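Local coordinates for prophage MuSo2, 43 kDa tail protein (Shewanella oneidensis, PDB 3CDD) that probably forms the trimeric central part of the baseplate in the contractile tail of a Mu-like prophage, at residues R26-M31 and D342-P347; S212-K217 and Q270-R275; T288-P293 and I323-D328. All coordinates share one frame; numbering follows the deposited sequence. Where two conformers were deposited one is given.

Starting at the N terminus, residues 26-31, the end of strand 21-27 and the turn after it, open contact 1, which stays open for most of the chain. Inside that long loop, strand 213-217 meets helix 262-278 at residues 270-275, closing contact 2. The chain then runs through the loop 288-293 and comes back in strand 317-328, where contact 3 closes at residues 323-328. Finally, residues 342-347 close contact 1. Contacts 2 and 3 thus lie in series, both nested within contact 1, their centres about 37 Å apart. Contact 1 adjoins each of them: strands 21-27 and 317-328 pair antiparallel, and residues 342-347 run beside helix 262-278.

Contact 1: R26-M31 and D342-P347; sequences RSLEAM and DAMDIP
Glu29, one of the two residues that receive Met344, has its own backbone N tied down by Ser27 OG in a hydrogen bond of 3.0 Å, with an N-H...O angle of 161°. Ser27 OG lies opposite its own backbone N across the CA-CB bond (chi1 180°), which swings it forward to meet the amide two residues on. This is an ST turn, placed just where strand 21-27 ends. Leu28 points toward residues 342-347, while Glu29 reaches them with its extended chain. Met344, a selenomethionine, reaches in from residues 342-347, and SE touches Leu28 CD1 at 3.9 Å. The contact joins the turn after strand 21-27, in the N-terminal GpP-like region, to the loop that follows strand 331-339, in the GpP fourth-domain region. Met344 is bent at its last torsion (chi3 64°), which brings the terminal methyl against Glu29: CE lies 3.8 Å from Glu29 CG and 3.9 Å from Leu28 O. The carboxylate comes past the selenium, with Glu29 OE2 3.8 Å from Met344 SE, and no hydrogen bond spans the two segments. Leu28 is the buried partner; its side chain also packs on Leu319 and Thr171. Glu29, in contrast, is exposed and meets Met344 with both its CG methylene and a carboxylate oxygen.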
loop_
_atom_site.group_PDB
_atom_site.type_symbol
_atom_site.label_atom_id
_atom_site.label_comp_id
_atom_site.label_asym_id
_atom_site.label_seq_id
_atom_site.Cartn_x
_atom_site.Cartn_y
_atom_site.Cartn_z
ATOM N N ARG A 26 -0.797 23.761 -2.617
ATOM C CA ARG A 26 -1.509 24.176 -3.816
ATOM C C ARG A 26 -0.946 23.361 -4.991
ATOM O O ARG A 26 0.278 23.202 -5.128
ATOM C CB ARG A 26 -1.334 25.682 -4.054
ATOM C CG ARG A 26 -1.854 26.559 -2.875
ATOM C CD ARG A 26 -2.195 28.007 -3.264
ATOM N NE ARG A 26 -3.208 28.060 -4.312
ATOM C CZ ARG A 26 -3.078 28.721 -5.460
ATOM N NH1 ARG A 26 -4.060 28.681 -6.352
ATOM N NH2 ARG A 26 -1.979 29.446 -5.711
ATOM N N SER A 27 -1.820 22.855 -5.844
ATOM C CA SER A 27 -1.368 21.963 -6.912
ATOM C C SER A 27 -2.194 22.052 -8.177
ATOM O O SER A 27 -3.404 22.221 -8.117
ATOM C CB SER A 27 -1.397 20.526 -6.431
ATOM O OG SER A 27 -0.960 19.685 -7.476
ATOM N N LEU A 28 -1.545 21.907 -9.322
ATOM C CA LEU A 28 -2.243 21.827 -10.611
ATOM C C LEU A 28 -2.682 20.406 -10.952
ATOM O O LEU A 28 -3.452 20.208 -11.894
ATOM C CB LEU A 28 -1.350 22.333 -11.748
ATOM C CG LEU A 28 -1.210 23.807 -12.128
ATOM C CD1 LEU A 28 -0.260 23.886 -13.328
ATOM C CD2 LEU A 28 -2.560 24.460 -12.466
ATOM N N GLU A 29 -2.183 19.410 -10.227
ATOM C CA GLU A 29 -2.441 18.017 -10.596
ATOM C C GLU A 29 -3.276 17.243 -9.575
ATOM O O GLU A 29 -3.468 16.030 -9.698
ATOM C CB GLU A 29 -1.118 17.280 -10.836
ATOM C CG GLU A 29 -0.272 17.858 -11.973
ATOM C CD GLU A 29 0.976 17.022 -12.271
ATOM O OE1 GLU A 29 1.086 15.895 -11.709
ATOM O OE2 GLU A 29 1.846 17.492 -13.069
ATOM N N ALA A 30 -3.745 17.923 -8.549
ATOM C CA ALA A 30 -4.513 17.273 -7.514
ATOM C C ALA A 30 -5.575 18.257 -7.031
ATOM O O ALA A 30 -5.267 19.162 -6.229
ATOM C CB ALA A 30 -3.595 16.844 -6.370
HETATM N N MSE A 31 -6.804 18.091 -7.545
HETATM C CA MSE A 31 -7.905 19.037 -7.279
HETATM C C MSE A 31 -8.120 19.255 -5.787
HETATM O O MSE A 31 -8.286 18.286 -5.054
HETATM C CB MSE A 31 -9.217 18.584 -7.930
HETATM C CG MSE A 31 -10.411 19.599 -7.770
HETATM SE SE MSE A 31 -10.088 21.405 -8.458
HETATM C CE MSE A 31 -9.822 20.866 -10.304
ATOM N N ASP A 342 5.407 22.250 -21.343
ATOM C CA ASP A 342 4.525 21.598 -22.308
ATOM C C ASP A 342 4.250 20.158 -21.889
ATOM O O ASP A 342 3.818 19.335 -22.702
ATOM C CB ASP A 342 5.104 21.669 -23.730
ATOM C CG ASP A 342 6.333 20.778 -23.922
ATOM O OD1 ASP A 342 7.071 20.511 -22.939
ATOM O OD2 ASP A 342 6.564 20.345 -25.078
ATOM N N ALA A 343 4.518 19.866 -20.616
ATOM C CA ALA A 343 4.253 18.548 -20.040
ATOM C C ALA A 343 2.798 18.461 -19.642
ATOM O O ALA A 343 2.238 17.366 -19.565
ATOM C CB ALA A 343 5.154 18.284 -18.824
HETATM N N MSE A 344 2.200 19.621 -19.385
HETATM C CA MSE A 344 0.782 19.719 -19.061
HETATM C C MSE A 344 0.010 20.442 -20.164
HETATM O O MSE A 344 -0.867 21.262 -19.886
HETATM C CB MSE A 344 0.590 20.458 -17.735
HETATM C CG MSE A 344 1.307 19.836 -16.565
HETATM SE SE MSE A 344 0.521 20.474 -14.940
HETATM C CE MSE A 344 -1.276 19.733 -15.110
ATOM N N ASP A 345 0.352 20.156 -21.416
ATOM C CA ASP A 345 -0.365 20.734 -22.549
ATOM C C ASP A 345 -0.762 19.622 -23.503
ATOM O O ASP A 345 0.097 18.945 -24.089
ATOM C CB ASP A 345 0.478 21.811 -23.257
ATOM N N ILE A 346 -2.072 19.414 -23.624
ATOM C CA ILE A 346 -2.624 18.394 -24.525
ATOM C C ILE A 346 -3.571 19.034 -25.562
ATOM O O ILE A 346 -3.670 20.270 -25.638
ATOM C CB ILE A 346 -3.308 17.235 -23.742
ATOM C CG1 ILE A 346 -2.640 17.033 -22.378
ATOM C CG2 ILE A 346 -3.245 15.933 -24.559
ATOM C CD1 ILE A 346 -3.595 17.033 -21.231
ATOM N N PRO A 347 -4.247 18.196 -26.358
ATOM C CA PRO A 347 -5.043 18.662 -27.500
ATOM C C PRO A 347 -6.551 18.413 -27.357
ATOM O O PRO A 347 -7.346 19.360 -27.302
ATOM C CB PRO A 347 -4.506 18.049 -28.808
#

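Contact 2: S212-K217 and Q270-R275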
loop_
_atom_site.group_PDB
_atom_site.type_symbol
_atom_site.label_atom_id
_atom_site.label_comp_id
_atom_site.label_asym_id
_atom_site.label_seq_id
_atom_site.Cartn_x
_atom_site.Cartn_y
_atom_site.Cartn_z
ATOM N N SER A 212 10.240 3.825 -26.276
ATOM C CA SER A 212 10.714 4.332 -27.566
ATOM C C SER A 212 9.587 4.496 -28.571
ATOM O O SER A 212 9.659 5.332 -29.473
ATOM C CB SER A 212 11.802 3.423 -28.156
ATOM O OG SER A 212 11.353 2.085 -28.276
ATOM N N LYS A 213 8.551 3.681 -28.409
ATOM C CA LYS A 213 7.411 3.672 -29.319
ATOM C C LYS A 213 6.130 3.291 -28.580
ATOM O O LYS A 213 6.090 2.285 -27.868
ATOM C CB LYS A 213 7.674 2.700 -30.467
ATOM C CG LYS A 213 6.756 2.916 -31.682
ATOM C CD LYS A 213 7.172 2.041 -32.850
ATOM C CE LYS A 213 8.130 2.786 -33.772
ATOM N NZ LYS A 213 8.569 1.966 -34.938
ATOM N N PHE A 214 5.100 4.126 -28.720
ATOM C CA PHE A 214 3.775 3.817 -28.180
ATOM C C PHE A 214 2.859 3.408 -29.332
ATOM O O PHE A 214 2.568 4.233 -30.206
ATOM C CB PHE A 214 3.168 5.029 -27.455
ATOM C CG PHE A 214 3.894 5.434 -26.199
ATOM C CD1 PHE A 214 5.033 6.238 -26.261
ATOM C CD2 PHE A 214 3.423 5.045 -24.952
ATOM C CE1 PHE A 214 5.718 6.631 -25.091
ATOM C CE2 PHE A 214 4.097 5.425 -23.780
ATOM C CZ PHE A 214 5.247 6.226 -23.855
ATOM N N THR A 215 2.434 2.141 -29.349
ATOM C CA THR A 215 1.463 1.662 -30.332
ATOM C C THR A 215 0.084 1.580 -29.681
ATOM O O THR A 215 -0.116 0.835 -28.715
ATOM C CB THR A 215 1.851 0.282 -30.888
ATOM O OG1 THR A 215 2.192 -0.578 -29.802
ATOM C CG2 THR A 215 3.052 0.378 -31.802
ATOM N N ILE A 216 -0.862 2.362 -30.201
ATOM C CA ILE A 216 -2.231 2.399 -29.677
ATOM C C ILE A 216 -3.164 1.654 -30.622
ATOM O O ILE A 216 -3.232 1.981 -31.805
ATOM C CB ILE A 216 -2.738 3.858 -29.457
ATOM C CG1 ILE A 216 -1.843 4.618 -28.454
ATOM C CG2 ILE A 216 -4.216 3.878 -29.044
ATOM C CD1 ILE A 216 -1.695 3.987 -27.066
ATOM N N LYS A 217 -3.870 0.658 -30.087
ATOM C CA LYS A 217 -4.766 -0.193 -30.874
ATOM C C LYS A 217 -6.213 0.007 -30.441
ATOM O O LYS A 217 -6.510 0.041 -29.243
ATOM C CB LYS A 217 -4.391 -1.669 -30.702
ATOM C CG LYS A 217 -2.934 -1.982 -30.966
ATOM C CD LYS A 217 -2.718 -2.843 -32.193
ATOM C CE LYS A 217 -2.689 -4.339 -31.837
ATOM N NZ LYS A 217 -1.551 -4.691 -30.921
ATOM N N GLN A 270 -0.029 10.275 -28.407
ATOM C CA GLN A 270 0.665 11.515 -28.046
ATOM C C GLN A 270 0.436 11.866 -26.582
ATOM O O GLN A 270 1.369 12.278 -25.891
ATOM C CB GLN A 270 0.203 12.671 -28.933
ATOM C CG GLN A 270 0.824 12.693 -30.317
ATOM C CD GLN A 270 0.060 13.582 -31.282
ATOM O OE1 GLN A 270 -0.563 14.575 -30.885
ATOM N NE2 GLN A 270 0.102 13.228 -32.563
ATOM N N TRP A 271 -0.810 11.703 -26.128
ATOM C CA TRP A 271 -1.170 11.853 -24.718
ATOM C C TRP A 271 -0.382 10.869 -23.849
ATOM O O TRP A 271 -0.005 11.191 -22.716
ATOM C CB TRP A 271 -2.682 11.649 -24.518
ATOM C CG TRP A 271 -3.073 11.308 -23.099
ATOM C CD1 TRP A 271 -2.921 10.093 -22.475
ATOM C CD2 TRP A 271 -3.667 12.183 -22.128
ATOM N NE1 TRP A 271 -3.381 10.166 -21.180
ATOM C CE2 TRP A 271 -3.849 11.433 -20.944
ATOM C CE3 TRP A 271 -4.068 13.525 -22.146
ATOM C CZ2 TRP A 271 -4.406 11.983 -19.782
ATOM C CZ3 TRP A 271 -4.635 14.078 -20.982
ATOM C CH2 TRP A 271 -4.793 13.305 -19.819
ATOM N N GLU A 272 -0.142 9.677 -24.393
ATOM C CA GLU A 272 0.534 8.619 -23.670
ATOM C C GLU A 272 2.014 8.931 -23.477
ATOM O O GLU A 272 2.550 8.750 -22.375
ATOM C CB GLU A 272 0.361 7.287 -24.394
ATOM C CG GLU A 272 0.144 6.133 -23.446
ATOM C CD GLU A 272 -1.238 6.148 -22.827
ATOM O OE1 GLU A 272 -2.225 5.938 -23.564
ATOM O OE2 GLU A 272 -1.332 6.362 -21.601
ATOM N N ARG A 273 2.659 9.401 -24.553
ATOM C CA ARG A 273 4.054 9.865 -24.516
ATOM C C ARG A 273 4.192 11.034 -23.539
ATOM O O ARG A 273 5.111 11.070 -22.719
ATOM C CB ARG A 273 4.533 10.282 -25.916
ATOM C CG ARG A 273 5.960 10.827 -25.956
ATOM C CD ARG A 273 6.355 11.331 -27.330
ATOM N NE ARG A 273 5.484 12.415 -27.780
ATOM C CZ ARG A 273 5.283 12.744 -29.057
ATOM N NH1 ARG A 273 5.902 12.074 -30.027
ATOM N NH2 ARG A 273 4.457 13.732 -29.370
ATOM N N GLN A 274 3.250 11.965 -23.613
ATOM C CA GLN A 274 3.275 13.140 -22.760
ATOM C C GLN A 274 3.094 12.803 -21.282
ATOM O O GLN A 274 3.716 13.429 -20.421
ATOM C CB GLN A 274 2.243 14.172 -23.238
ATOM C CG GLN A 274 2.851 15.536 -23.531
ATOM C CD GLN A 274 4.323 15.464 -23.998
ATOM O OE1 GLN A 274 5.168 16.251 -23.538
ATOM N NE2 GLN A 274 4.633 14.518 -24.899
ATOM N N ARG A 275 2.263 11.804 -20.994
ATOM C CA ARG A 275 2.029 11.375 -19.620
ATOM C C ARG A 275 3.234 10.644 -19.017
ATOM O O ARG A 275 3.521 10.811 -17.833
ATOM C CB ARG A 275 0.790 10.486 -19.541
ATOM C CG ARG A 275 0.522 9.913 -18.153
ATOM C CD ARG A 275 -0.636 8.937 -18.172
ATOM N NE ARG A 275 -1.926 9.619 -18.107
ATOM C CZ ARG A 275 -2.593 9.857 -16.980
ATOM N NH1 ARG A 275 -2.099 9.470 -15.807
ATOM N NH2 ARG A 275 -3.761 10.477 -17.025
#
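Strand 213-217 and the helical segment 270-275 run roughly antiparallel at 140°, their axes 8.8 Å apart at closest approach, with Phe214 and Arg273 as the nearest pair of residues. Phe214 does most of the work on the strand side. Its ring presents one face to the helix backbone, and Arg273 CA sits over that face, 4.1 Å from the Phe214 ring centroid and 28° off the normal, in a CH-pi contact. The closest ring atom is Phe214 CE1, 3.7 Å from Arg273 CA, with Arg273 CB also against the ring. Across the ring from CE1, and on the same side of its plane, Phe214 CD2 touches Glu272 CG at 3.8 Å. From there the Glu272 chain bends (chi2 73°), taking the carboxylate along the strand to the next inward-facing residue, where OE1 comes 4.0 Å from Ile216 CD1. The result is a helix lying on a three-stranded sheet, with strand 213-217 in the middle between 239-242 and 251-255; Glu272 also touches Ile254 and Arg273 also touches Val241, one on each outer strand. Beyond CB the arginine heads away from Phe214, and its NH1 bonds to Thr242 O. No hydrogen bond joins residues 212-217 to 270-275. Aromatic face against CA and methylene groups makes up most of the contact between the two segments: Glu272 and Arg273 meet Phe214 largely with backbone and hydrocarbon atoms, while a carboxylate oxygen of Glu272 rests against Ile216 and the arginine's charged end bonds to strand 239-242.

Contact 3: T288-P293 and I323-D328; sequences TGWRIP and ILFSED
The tight half of the contact is Trp290 against Phe325. Phe325 CB sits above the indole, 3.6 Å from the centroid of the Trp290 six-membered ring, a CH-pi contact over the face. Phe325 CD2 reaches the five-membered ring, 3.5 Å from Trp290 CG, with the two rings inclined rather than stacked. Trp290 CG stands opposite the carbonyl carbon (chi1 -71°), which lays the indole across strand 317-328 with its nitrogen pointing on toward Ser326. There NE1 donates to Ser326 O at 3.0 Å in a nearly straight bond (168°), the acceptor lying in the indole plane, although the donor stands 58° out of the carbonyl plane. Past that point the fit slackens: Trp290 CZ2 comes no nearer than 4.4 Å to Glu327 N, and the partly exposed Glu327 turns its carboxylate to a salt bridge with Arg332. Ile22 and Ile7 add hydrophobic cover to the tryptophan. The loop 288-293, between strands 281-288 and 304-309, thus meets strand 317-328 chiefly through the Trp290 indole. Its single polar atom is matched to a backbone carbonyl, so the rest of the ring can be buried against hydrocarbon.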
loop_
_atom_site.group_PDB
_atom_site.type_symbol
_atom_site.label_atom_id
_atom_site.label_comp_id
_atom_site.label_asym_id
_atom_site.label_seq_id
_atom_site.Cartn_x
_atom_site.Cartn_y
_atom_site.Cartn_z
ATOM N N THR A 288 13.361 29.746 0.915
ATOM C CA THR A 288 13.009 30.389 2.162
ATOM C C THR A 288 11.845 31.364 1.935
ATOM O O THR A 288 11.867 32.157 0.990
ATOM C CB THR A 288 14.244 31.122 2.779
ATOM O OG1 THR A 288 15.170 30.157 3.292
ATOM C CG2 THR A 288 13.837 32.049 3.938
ATOM N N GLY A 289 10.828 31.306 2.803
ATOM C CA GLY A 289 9.686 32.222 2.697
ATOM C C GLY A 289 8.614 31.709 1.749
ATOM O O GLY A 289 8.888 30.978 0.832
ATOM N N TRP A 290 7.378 32.086 1.999
ATOM C CA TRP A 290 6.250 31.765 1.121
ATOM C C TRP A 290 6.103 32.826 0.020
ATOM O O TRP A 290 5.379 32.629 -0.974
ATOM C CB TRP A 290 4.996 31.789 1.975
ATOM C CG TRP A 290 4.877 30.666 2.936
ATOM C CD1 TRP A 290 5.862 29.778 3.335
ATOM C CD2 TRP A 290 3.680 30.274 3.617
ATOM N NE1 TRP A 290 5.328 28.857 4.248
ATOM C CE2 TRP A 290 3.997 29.146 4.427
ATOM C CE3 TRP A 290 2.357 30.746 3.596
ATOM C CZ2 TRP A 290 3.040 28.515 5.225
ATOM C CZ3 TRP A 290 1.417 30.123 4.390
ATOM C CH2 TRP A 290 1.756 29.012 5.184
ATOM N N ARG A 291 6.782 33.956 0.228
ATOM C CA ARG A 291 6.752 35.093 -0.695
ATOM C C ARG A 291 8.033 35.222 -1.502
ATOM O O ARG A 291 9.146 34.993 -0.996
ATOM C CB ARG A 291 6.553 36.379 0.077
ATOM C CG ARG A 291 5.199 36.490 0.681
ATOM C CD ARG A 291 4.867 37.922 1.037
ATOM N NE ARG A 291 3.606 37.956 1.763
ATOM C CZ ARG A 291 2.416 38.129 1.199
ATOM N NH1 ARG A 291 2.320 38.312 -0.117
ATOM N NH2 ARG A 291 1.325 38.137 1.961
ATOM N N ILE A 292 7.867 35.582 -2.768
ATOM C CA ILE A 292 8.978 35.891 -3.646
ATOM C C ILE A 292 9.509 37.244 -3.204
ATOM O O ILE A 292 8.786 38.219 -3.294
ATOM C CB ILE A 292 8.467 35.905 -5.103
ATOM C CG1 ILE A 292 7.878 34.514 -5.465
ATOM C CG2 ILE A 292 9.571 36.262 -6.053
ATOM C CD1 ILE A 292 6.873 34.496 -6.623
ATOM N N PRO A 293 10.772 37.313 -2.730
ATOM C CA PRO A 293 11.317 38.598 -2.220
ATOM C C PRO A 293 11.353 39.741 -3.245
ATOM O O PRO A 293 11.200 40.926 -2.866
ATOM C CB PRO A 293 12.736 38.260 -1.763
ATOM C CG PRO A 293 12.823 36.719 -1.768
ATOM C CD PRO A 293 11.746 36.205 -2.676
ATOM N N ILE A 323 3.018 23.555 -5.087
ATOM C CA ILE A 323 3.776 24.215 -4.051
ATOM C C ILE A 323 3.388 23.628 -2.723
ATOM O O ILE A 323 2.195 23.529 -2.431
ATOM C CB ILE A 323 3.496 25.769 -4.015
ATOM C CG1 ILE A 323 3.880 26.416 -5.333
ATOM C CG2 ILE A 323 4.326 26.425 -2.945
ATOM C CD1 ILE A 323 3.194 27.782 -5.527
ATOM N N LEU A 324 4.374 23.227 -1.911
ATOM C CA LEU A 324 4.088 22.999 -0.488
ATOM C C LEU A 324 4.599 24.180 0.357
ATOM O O LEU A 324 5.808 24.440 0.428
ATOM C CB LEU A 324 4.652 21.654 0.002
ATOM C CG LEU A 324 4.614 21.409 1.523
ATOM C CD1 LEU A 324 3.186 21.368 2.078
ATOM C CD2 LEU A 324 5.359 20.054 1.804
ATOM N N PHE A 325 3.664 24.914 0.953
ATOM C CA PHE A 325 3.990 25.986 1.850
ATOM C C PHE A 325 4.043 25.392 3.253
ATOM O O PHE A 325 3.044 24.866 3.743
ATOM C CB PHE A 325 2.894 27.044 1.862
ATOM C CG PHE A 325 2.739 27.817 0.580
ATOM C CD1 PHE A 325 1.676 27.541 -0.277
ATOM C CD2 PHE A 325 3.605 28.876 0.270
ATOM C CE1 PHE A 325 1.503 28.280 -1.478
ATOM C CE2 PHE A 325 3.433 29.646 -0.918
ATOM C CZ PHE A 325 2.378 29.343 -1.784
ATOM N N SER A 326 5.183 25.496 3.919
ATOM C CA SER A 326 5.269 24.930 5.261
ATOM C C SER A 326 5.868 25.891 6.275
ATOM O O SER A 326 6.638 26.777 5.913
ATOM C CB SER A 326 6.068 23.623 5.229
ATOM O OG SER A 326 7.439 23.895 4.955
ATOM N N GLU A 327 5.532 25.680 7.545
ATOM C CA GLU A 327 6.149 26.388 8.675
ATOM C C GLU A 327 6.298 25.441 9.857
ATOM O O GLU A 327 5.389 24.681 10.161
ATOM C CB GLU A 327 5.313 27.613 9.097
ATOM C CG GLU A 327 6.045 28.617 10.038
ATOM C CD GLU A 327 5.125 29.696 10.611
ATOM O OE1 GLU A 327 4.095 29.348 11.235
ATOM O OE2 GLU A 327 5.438 30.904 10.463
ATOM N N ASP A 328 7.467 25.485 10.491
ATOM C CA ASP A 328 7.725 24.911 11.805
ATOM C C ASP A 328 8.637 25.857 12.634
ATOM O O ASP A 328 8.777 27.046 12.306
ATOM C CB ASP A 328 8.355 23.527 11.663
ATOM C CG ASP A 328 9.675 23.561 10.918
ATOM O OD1 ASP A 328 10.295 24.649 10.824
ATOM O OD2 ASP A 328 10.096 22.495 10.415
#